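Local coordinates for beta-d-glucoside glucohydrolase (Hypocrea jecorina, PDB 3ZZ1), which probably hydrolyses terminal, non-reducing beta-D-glucosyl residues to release beta-D-glucose, as a secreted family 3 beta-glucosidase of cellulose degradation, at residues K22-D27 with A49-S53; E214-Q220 with N248-D252; N238-T243 with N264-A270. The contacts are given in a common frame with arbitrary orientation. Where two conformers were deposited one is given. Numbering follows the deposited sequence.

Contact 1. Residues K22-D27 with A49-S53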
loop_
_atom_site.group_PDB
_atom_site.type_symbol
_atom_site.label_atom_id
_atom_site.label_comp_id
_atom_site.label_asym_id
_atom_site.label_seq_id
_atom_site.Cartn_x
_atom_site.Cartn_y
_atom_site.Cartn_z
ATOM N N LYS A 22 7.075 -28.921 -25.152
ATOM C CA LYS A 22 7.770 -28.558 -26.386
ATOM C C LYS A 22 9.156 -27.961 -26.117
ATOM O O LYS A 22 9.896 -27.643 -27.051
ATOM C CB LYS A 22 6.912 -27.586 -27.207
ATOM C CG LYS A 22 5.539 -28.133 -27.578
ATOM C CD LYS A 22 4.626 -27.052 -28.142
ATOM C CE LYS A 22 5.028 -26.646 -29.553
ATOM N NZ LYS A 22 3.929 -25.896 -30.225
ATOM N N LEU A 23 9.516 -27.824 -24.843
ATOM C CA LEU A 23 10.760 -27.152 -24.475
ATOM C C LEU A 23 11.882 -28.087 -24.028
ATOM O O LEU A 23 11.627 -29.177 -23.511
ATOM C CB LEU A 23 10.487 -26.093 -23.399
ATOM C CG LEU A 23 9.385 -25.057 -23.674
ATOM C CD1 LEU A 23 9.175 -24.150 -22.464
ATOM C CD2 LEU A 23 9.661 -24.223 -24.931
ATOM N N ASN A 24 13.125 -27.658 -24.247
ATOM C CA ASN A 24 14.297 -28.344 -23.699
ATOM C C ASN A 24 14.841 -27.572 -22.499
ATOM O O ASN A 24 14.244 -26.571 -22.090
ATOM C CB ASN A 24 15.372 -28.596 -24.773
ATOM C CG ASN A 24 15.985 -27.308 -25.327
ATOM O OD1 ASN A 24 16.082 -26.294 -24.636
ATOM N ND2 ASN A 24 16.427 -27.360 -26.583
ATOM N N LEU A 25 15.958 -28.027 -21.932
ATOM C CA LEU A 25 16.474 -27.427 -20.700
ATOM C C LEU A 25 16.899 -25.963 -20.872
ATOM O O LEU A 25 16.622 -25.132 -20.000
ATOM C CB LEU A 25 17.613 -28.266 -20.100
ATOM C CG LEU A 25 18.243 -27.817 -18.767
ATOM C CD1 LEU A 25 17.213 -27.618 -17.651
ATOM C CD2 LEU A 25 19.318 -28.798 -18.319
ATOM N N GLN A 26 17.556 -25.647 -21.989
ATOM C CA GLN A 26 18.001 -24.276 -22.236
ATOM C C GLN A 26 16.818 -23.314 -22.353
ATOM O O GLN A 26 16.852 -22.208 -21.804
ATOM C CB GLN A 26 18.917 -24.186 -23.460
ATOM C CG GLN A 26 19.688 -22.854 -23.554
ATOM C CD GLN A 26 20.390 -22.457 -22.240
ATOM O OE1 GLN A 26 21.108 -23.254 -21.627
ATOM N NE2 GLN A 26 20.182 -21.210 -21.817
ATOM N N ASP A 27 15.778 -23.748 -23.063
ATOM C CA ASP A 27 14.516 -23.020 -23.117
ATOM C C ASP A 27 14.059 -22.663 -21.706
ATOM O O ASP A 27 13.793 -21.501 -21.407
ATOM C CB ASP A 27 13.432 -23.869 -23.785
ATOM C CG ASP A 27 13.633 -24.025 -25.276
ATOM O OD1 ASP A 27 14.021 -23.044 -25.945
ATOM O OD2 ASP A 27 13.373 -25.135 -25.782
ATOM N N ALA A 49 11.455 -17.733 -25.618
ATOM C CA ALA A 49 11.347 -19.105 -26.101
ATOM C C ALA A 49 10.410 -19.138 -27.311
ATOM O O ALA A 49 9.187 -19.232 -27.175
ATOM C CB ALA A 49 10.868 -20.035 -24.993
ATOM N N SER A 50 11.012 -19.045 -28.492
ATOM C CA SER A 50 10.292 -18.917 -29.754
ATOM C C SER A 50 9.454 -20.144 -30.101
ATOM O O SER A 50 8.460 -20.036 -30.830
ATOM C CB SER A 50 11.285 -18.637 -30.883
ATOM O OG SER A 50 12.230 -19.691 -30.983
ATOM N N LYS A 51 9.861 -21.304 -29.585
ATOM C CA LYS A 51 9.161 -22.564 -29.833
ATOM C C LYS A 51 7.698 -22.510 -29.398
ATOM O O LYS A 51 6.862 -23.231 -29.939
ATOM C CB LYS A 51 9.865 -23.722 -29.126
ATOM C CG LYS A 51 11.179 -24.136 -29.763
ATOM C CD LYS A 51 11.917 -25.124 -28.872
ATOM C CE LYS A 51 13.402 -25.109 -29.154
ATOM N NZ LYS A 51 14.112 -26.165 -28.390
ATOM N N ILE A 52 7.404 -21.651 -28.424
ATOM C CA ILE A 52 6.040 -21.461 -27.929
ATOM C C ILE A 52 5.588 -20.001 -28.033
ATOM O O ILE A 52 4.615 -19.589 -27.388
ATOM C CB ILE A 52 5.880 -21.980 -26.477
ATOM C CG1 ILE A 52 6.918 -21.340 -25.551
ATOM C CG2 ILE A 52 5.984 -23.505 -26.445
ATOM C CD1 ILE A 52 6.488 -21.287 -24.103
ATOM N N SER A 53 6.303 -19.230 -28.857
ATOM C CA SER A 53 6.020 -17.806 -29.084
ATOM C C SER A 53 6.030 -16.996 -27.782
ATOM O O SER A 53 5.281 -16.030 -27.624
ATOM C CB SER A 53 4.708 -17.615 -29.860
ATOM O OG SER A 53 4.796 -18.168 -31.164
HETATM O O HOH W 1 12.409 -28.409 -27.442
HETATM O O HOH W 2 12.386 -21.800 -27.854
#

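Contact 2. Residues E214-Q220 with N248-D252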
loop_
_atom_site.group_PDB
_atom_site.type_symbol
_atom_site.label_atom_id
_atom_site.label_comp_id
_atom_site.label_asym_id
_atom_site.label_seq_id
_atom_site.Cartn_x
_atom_site.Cartn_y
_atom_site.Cartn_z
ATOM N N GLU A 214 15.092 -18.034 -0.129
ATOM C CA GLU A 214 15.680 -19.365 0.088
ATOM C C GLU A 214 14.944 -20.134 1.173
ATOM O O GLU A 214 15.392 -21.193 1.602
ATOM C CB GLU A 214 17.140 -19.233 0.521
ATOM C CG GLU A 214 17.996 -18.580 -0.505
ATOM C CD GLU A 214 19.459 -18.645 -0.194
ATOM O OE1 GLU A 214 19.849 -18.655 0.998
ATOM O OE2 GLU A 214 20.224 -18.672 -1.172
ATOM N N ASP A 215 13.823 -19.586 1.620
ATOM C CA ASP A 215 13.110 -20.107 2.775
ATOM C C ASP A 215 12.032 -21.089 2.331
ATOM O O ASP A 215 10.966 -20.680 1.870
ATOM C CB ASP A 215 12.512 -18.936 3.556
ATOM C CG ASP A 215 11.969 -19.333 4.918
ATOM O OD1 ASP A 215 11.775 -20.532 5.199
ATOM O OD2 ASP A 215 11.718 -18.412 5.719
ATOM N N GLN A 216 12.320 -22.382 2.487
ATOM C CA GLN A 216 11.397 -23.436 2.078
ATOM C C GLN A 216 10.042 -23.324 2.783
ATOM O O GLN A 216 8.994 -23.475 2.146
ATOM C CB GLN A 216 12.018 -24.820 2.295
ATOM C CG GLN A 216 11.260 -25.957 1.622
ATOM C CD GLN A 216 11.942 -27.297 1.794
ATOM O OE1 GLN A 216 11.377 -28.225 2.377
ATOM N NE2 GLN A 216 13.168 -27.405 1.293
ATOM N N TYR A 217 10.056 -23.052 4.087
ATOM C CA TYR A 217 8.797 -22.926 4.836
ATOM C C TYR A 217 7.865 -21.838 4.269
ATOM O O TYR A 217 6.723 -22.127 3.904
ATOM C CB TYR A 217 9.023 -22.741 6.346
ATOM C CG TYR A 217 7.719 -22.606 7.114
ATOM C CD1 TYR A 217 6.869 -23.702 7.279
ATOM C CD2 TYR A 217 7.324 -21.381 7.649
ATOM C CE1 TYR A 217 5.661 -23.584 7.959
ATOM C CE2 TYR A 217 6.125 -21.254 8.342
ATOM C CZ TYR A 217 5.295 -22.360 8.493
ATOM O OH TYR A 217 4.096 -22.240 9.169
ATOM N N THR A 218 8.353 -20.604 4.170
ATOM C CA THR A 218 7.500 -19.492 3.721
ATOM C C THR A 218 7.146 -19.572 2.232
ATOM O O THR A 218 5.997 -19.328 1.852
ATOM C CB THR A 218 8.105 -18.103 4.056
ATOM O OG1 THR A 218 9.418 -17.999 3.502
ATOM C CG2 THR A 218 8.178 -17.891 5.562
ATOM N N LEU A 219 8.126 -19.925 1.400
ATOM C CA LEU A 219 7.915 -20.022 -0.050
ATOM C C LEU A 219 7.092 -21.242 -0.460
ATOM O O LEU A 219 6.114 -21.116 -1.193
ATOM C CB LEU A 219 9.247 -20.022 -0.812
ATOM C CG LEU A 219 10.151 -18.782 -0.765
ATOM C CD1 LEU A 219 11.420 -19.047 -1.565
ATOM C CD2 LEU A 219 9.448 -17.524 -1.281
ATOM N N GLN A 220 7.496 -22.421 -0.002
ATOM C CA GLN A 220 6.844 -23.651 -0.440
ATOM C C GLN A 220 5.632 -23.990 0.414
ATOM O O GLN A 220 4.527 -24.117 -0.107
ATOM C CB GLN A 220 7.831 -24.827 -0.479
ATOM C CG GLN A 220 7.263 -26.103 -1.100
ATOM C CD GLN A 220 6.868 -25.921 -2.559
ATOM O OE1 GLN A 220 7.673 -25.506 -3.392
ATOM N NE2 GLN A 220 5.616 -26.228 -2.869
ATOM N N ASN A 248 15.475 -25.206 -4.884
ATOM C CA ASN A 248 14.776 -26.287 -4.176
ATOM C C ASN A 248 13.796 -25.824 -3.091
ATOM O O ASN A 248 12.909 -26.575 -2.690
ATOM C CB ASN A 248 15.775 -27.309 -3.614
ATOM C CG ASN A 248 16.561 -28.023 -4.707
ATOM O OD1 ASN A 248 17.719 -28.404 -4.505
ATOM N ND2 ASN A 248 15.942 -28.199 -5.869
ATOM N N SER A 249 13.950 -24.588 -2.628
ATOM C CA SER A 249 13.038 -24.031 -1.631
ATOM C C SER A 249 11.722 -23.540 -2.238
ATOM O O SER A 249 10.742 -23.346 -1.518
ATOM C CB SER A 249 13.713 -22.904 -0.850
ATOM O OG SER A 249 14.720 -23.421 -0.004
ATOM N N GLY A 250 11.705 -23.340 -3.554
ATOM C CA GLY A 250 10.513 -22.867 -4.243
ATOM C C GLY A 250 10.650 -21.561 -5.009
ATOM O O GLY A 250 9.647 -21.011 -5.472
ATOM N N LEU A 251 11.878 -21.055 -5.148
ATOM C CA LEU A 251 12.134 -19.905 -6.024
ATOM C C LEU A 251 11.930 -20.288 -7.493
ATOM O O LEU A 251 12.332 -21.375 -7.917
ATOM C CB LEU A 251 13.545 -19.349 -5.818
ATOM C CG LEU A 251 13.906 -18.088 -6.613
ATOM C CD1 LEU A 251 12.954 -16.943 -6.282
ATOM C CD2 LEU A 251 15.340 -17.692 -6.349
ATOM N N ASP A 252 11.317 -19.385 -8.258
ATOM C CA ASP A 252 10.955 -19.648 -9.650
ATOM C C ASP A 252 11.668 -18.752 -10.656
ATOM O O ASP A 252 11.806 -19.124 -11.822
ATOM C CB ASP A 252 9.442 -19.501 -9.843
ATOM C CG ASP A 252 8.645 -20.461 -8.987
ATOM O OD1 ASP A 252 8.956 -21.670 -9.000
ATOM O OD2 ASP A 252 7.701 -20.009 -8.309
HETATM O O HOH W 3 10.214 -26.322 -2.560
#

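Contact 3. Residues N238-T243 with N264-A270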
loop_
_atom_site.group_PDB
_atom_site.type_symbol
_atom_site.label_atom_id
_atom_site.label_comp_id
_atom_site.label_asym_id
_atom_site.label_seq_id
_atom_site.Cartn_x
_atom_site.Cartn_y
_atom_site.Cartn_z
ATOM N N ASN A 238 18.610 -8.759 -6.878
ATOM C CA ASN A 238 19.801 -9.383 -6.272
ATOM C C ASN A 238 19.550 -9.844 -4.828
ATOM O O ASN A 238 20.431 -9.759 -3.972
ATOM C CB ASN A 238 21.044 -8.476 -6.373
ATOM C CG ASN A 238 22.358 -9.244 -6.165
ATOM O OD1 ASN A 238 22.599 -10.269 -6.799
ATOM N ND2 ASN A 238 23.209 -8.738 -5.275
ATOM N N ALA A 239 18.335 -10.329 -4.572
ATOM C CA ALA A 239 17.967 -10.897 -3.273
ATOM C C ALA A 239 18.199 -12.419 -3.200
ATOM O O ALA A 239 17.864 -13.059 -2.195
ATOM C CB ALA A 239 16.515 -10.553 -2.943
ATOM N N GLN A 240 18.768 -12.986 -4.262
ATOM C CA GLN A 240 19.116 -14.410 -4.309
ATOM C C GLN A 240 20.530 -14.633 -3.767
ATOM O O GLN A 240 21.431 -13.836 -4.035
ATOM C CB GLN A 240 19.013 -14.928 -5.747
ATOM C CG GLN A 240 19.107 -16.446 -5.905
ATOM C CD GLN A 240 18.969 -16.880 -7.354
ATOM O OE1 GLN A 240 19.146 -16.079 -8.271
ATOM N NE2 GLN A 240 18.648 -18.150 -7.567
ATOM N N HIS A 241 20.727 -15.715 -3.018
ATOM C CA HIS A 241 22.028 -15.990 -2.406
ATOM C C HIS A 241 22.673 -17.319 -2.824
ATOM O O HIS A 241 23.900 -17.426 -2.836
ATOM C CB HIS A 241 21.946 -15.860 -0.877
ATOM C CG HIS A 241 21.647 -14.469 -0.414
ATOM N ND1 HIS A 241 22.632 -13.573 -0.059
ATOM C CD2 HIS A 241 20.472 -13.810 -0.277
ATOM C CE1 HIS A 241 22.078 -12.424 0.282
ATOM N NE2 HIS A 241 20.767 -12.543 0.165
ATOM N N THR A 242 21.857 -18.313 -3.172
ATOM C CA THR A 242 22.379 -19.597 -3.660
ATOM C C THR A 242 21.777 -20.013 -4.999
ATOM O O THR A 242 20.679 -19.590 -5.360
ATOM C CB THR A 242 22.102 -20.760 -2.679
ATOM O OG1 THR A 242 20.684 -20.903 -2.512
ATOM C CG2 THR A 242 22.787 -20.538 -1.325
ATOM N N THR A 243 22.498 -20.876 -5.711
ATOM C CA THR A 243 21.980 -21.521 -6.910
ATOM C C THR A 243 20.968 -22.609 -6.543
ATOM O O THR A 243 19.808 -22.554 -6.958
ATOM C CB THR A 243 23.123 -22.121 -7.753
ATOM O OG1 THR A 243 23.980 -21.065 -8.201
ATOM C CG2 THR A 243 22.573 -22.889 -8.969
ATOM N N ASN A 264 27.475 -12.500 -9.473
ATOM C CA ASN A 264 26.451 -13.246 -8.727
ATOM C C ASN A 264 25.337 -13.774 -9.646
ATOM O O ASN A 264 24.154 -13.710 -9.311
ATOM C CB ASN A 264 25.882 -12.374 -7.585
ATOM C CG ASN A 264 25.277 -13.187 -6.446
ATOM O OD1 ASN A 264 25.678 -14.317 -6.183
ATOM N ND2 ASN A 264 24.309 -12.597 -5.754
ATOM N N ARG A 265 25.728 -14.279 -10.817
ATOM C CA ARG A 265 24.792 -14.933 -11.731
ATOM C C ARG A 265 24.564 -16.368 -11.252
ATOM O O ARG A 265 25.245 -17.299 -11.689
ATOM C CB ARG A 265 25.300 -14.902 -13.182
ATOM C CG ARG A 265 24.228 -15.290 -14.217
ATOM C CD ARG A 265 24.753 -15.338 -15.653
ATOM N NE ARG A 265 25.111 -14.018 -16.177
ATOM C CZ ARG A 265 24.260 -13.170 -16.753
ATOM N NH1 ARG A 265 22.976 -13.477 -16.882
ATOM N NH2 ARG A 265 24.694 -11.997 -17.193
ATOM N N LEU A 266 23.598 -16.524 -10.347
ATOM C CA LEU A 266 23.387 -17.785 -9.637
ATOM C C LEU A 266 22.591 -18.810 -10.424
ATOM O O LEU A 266 22.743 -20.009 -10.213
ATOM C CB LEU A 266 22.733 -17.537 -8.280
ATOM C CG LEU A 266 23.630 -16.843 -7.252
ATOM C CD1 LEU A 266 22.787 -16.239 -6.143
ATOM C CD2 LEU A 266 24.698 -17.797 -6.692
ATOM N N TRP A 267 21.730 -18.336 -11.316
ATOM C CA TRP A 267 21.060 -19.224 -12.248
ATOM C C TRP A 267 21.701 -19.079 -13.630
ATOM O O TRP A 267 22.921 -18.924 -13.716
ATOM C CB TRP A 267 19.543 -19.005 -12.220
ATOM C CG TRP A 267 18.885 -19.672 -11.025
ATOM C CD1 TRP A 267 19.512 -20.353 -10.010
ATOM C CD2 TRP A 267 17.486 -19.692 -10.707
ATOM N NE1 TRP A 267 18.591 -20.809 -9.103
ATOM C CE2 TRP A 267 17.340 -20.421 -9.505
ATOM C CE3 TRP A 267 16.340 -19.179 -11.332
ATOM C CZ2 TRP A 267 16.097 -20.633 -8.905
ATOM C CZ3 TRP A 267 15.103 -19.396 -10.737
ATOM C CH2 TRP A 267 14.991 -20.116 -9.536
ATOM N N GLY A 268 20.916 -19.132 -14.699
ATOM C CA GLY A 268 21.488 -19.163 -16.042
ATOM C C GLY A 268 22.382 -20.389 -16.190
ATOM O O GLY A 268 21.953 -21.501 -15.880
ATOM N N PRO A 269 23.642 -20.194 -16.632
ATOM C CA PRO A 269 24.553 -21.331 -16.805
ATOM C C PRO A 269 24.750 -22.139 -15.520
ATOM O O PRO A 269 24.863 -23.366 -15.582
ATOM C CB PRO A 269 25.869 -20.670 -17.241
ATOM C CG PRO A 269 25.457 -19.354 -17.825
ATOM C CD PRO A 269 24.293 -18.915 -16.977
ATOM N N ALA A 270 24.772 -21.462 -14.371
ATOM C CA ALA A 270 24.913 -22.137 -13.082
ATOM C C ALA A 270 23.712 -23.032 -12.756
ATOM O O ALA A 270 23.884 -24.105 -12.169
ATOM C CB ALA A 270 25.166 -21.136 -11.969
HETATM O O HOH W 4 22.079 -11.834 -8.952
HETATM O O HOH W 5 25.674 -15.144 -3.402
#

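Contact 1. Residues K22-D27 with A49-S53
K22 opens the contact with its aliphatic chain, CD lying 4.2 Å from I52 CG2, while its backbone O packs at 3.7 Å against K51 CD. A water bridges the same carbonyl, 2.7 Å from K22 O, to K51 NZ at 3.0 Å. L23 supplies the apolar part: CD2 approaches I52 CG1 at 4.0 Å and A49 CB at 4.4 Å, and both L23 and A49 also rest on I31 of helix 25-32. N24 is the N-cap of that helix and forms a capping box with D27: D27 N donates to N24 OD1 (3.0 Å) and N24 N to D27 OD2 (3.0 Å). D27 OD2 also takes K51 NZ in a 2.9 Å salt bridge, and a second water links D27 OD1 (2.8 Å) to K51 N (3.1 Å). One carboxylate thus closes the first turn of the helix and holds the loop between strands 44-45 and 58-60, so helix capping and a largely exposed salt bridge are coupled through a single charge.

Contact 2. Residues E214-Q220 with N248-D252
This buried contact sets the start of one helix against the end of another in the TIM-barrel-related N-terminal region. Helix 216-226 belongs to the beta-alpha-beta crossover between the neighbouring parallel strands 199-202 and 232-235; helix 244-249 follows the second of these. The backbones come very close, with Q216 CA 4.1 Å from S249 CA. S249 is the hub: its OG lies 2.8 Å from E214 O, within hydrogen-bonding reach, but Q245 O competes for the same proton. Its carbonyl O packs on Q220 CB (3.4 Å) and L219 CB (3.7 Å). D215 is the N-cap of helix 216-226, its OD1 accepting a weak bond from Y217 N (3.2 Å). The other helix finishes in a Schellman motif at G250, at whose backbone angles (phi 121°, psi 9°) a CB would be jammed against the preceding carbonyl; it would also sit 3.3 Å from Q220 OE1. A water joins Q220 OE1 (2.8 Å) to N248 O (2.7 Å), while the Q220 side chain also has D225 as a polar partner. Beyond the turn, D252 forms salt bridges with K224 and R284. Small residues at the helix end allow the close approach; the S249 hydroxyl can offer its proton to E214 O, which also accepts from Q245 NE2, and a water donates to N248 O.

Contact 3. Residues N238-T243 with N264-A270
Three direct hydrogen bonds join the segments. N264 ND2 donates to N238 OD1 (3.1 Å) at one end; at the other, T243 is gripped twice, its OG1 donating to L266 O (2.6 Å) and its O accepting from W267 NE1 (3.0 Å) at the edge of the indole. Two waters extend the network, one between N238 OD1 (2.7 Å) and N264 O (2.8 Å), the other between H241 O and N264 OD1, each at 2.9 Å. Van der Waals contacts centre on L266, whose CD1 lies 3.7 Å from Q240 CG and 3.5 Å from both Q240 O and H241 C, so the leucine sits on the backbone. Q240 NE2 lies over one face of the W267 indole and is bonded to S246, its OE1 to S254. Segment 264-270 leads into helix 269-276 through an inverse gamma turn centred on R265 and the N-cap G268. Segment 238-243 leaves the C-terminal end of TIM-barrel strand 232-235, where the nucleophilic aspartate of family 3 enzymes probably sits.

In the fold
Contacts 2 and 3 interlock: their segments alternate along the chain and their centres are 15 Å apart. E214 OE2 lies 2.6 Å from T242 OG1, a probable hydrogen bond, and the W267 indole of contact 3 packs on contact 2, with CH2 3.4 Å from L251 O. Contact 1 is more peripheral, its centre about 21 Å from that of contact 3 (nearest atoms about 6 Å) and about 25 Å from that of contact 2 (nearest atoms about 10 Å). Helix 269-276 links contact 3 to contact 1: L25 rests on V275 and N276, Q26 on T272. No substrate is bound; the nucleophile of family 3 enzymes is probably at the end of strand 232-235, directly before segment 238-243.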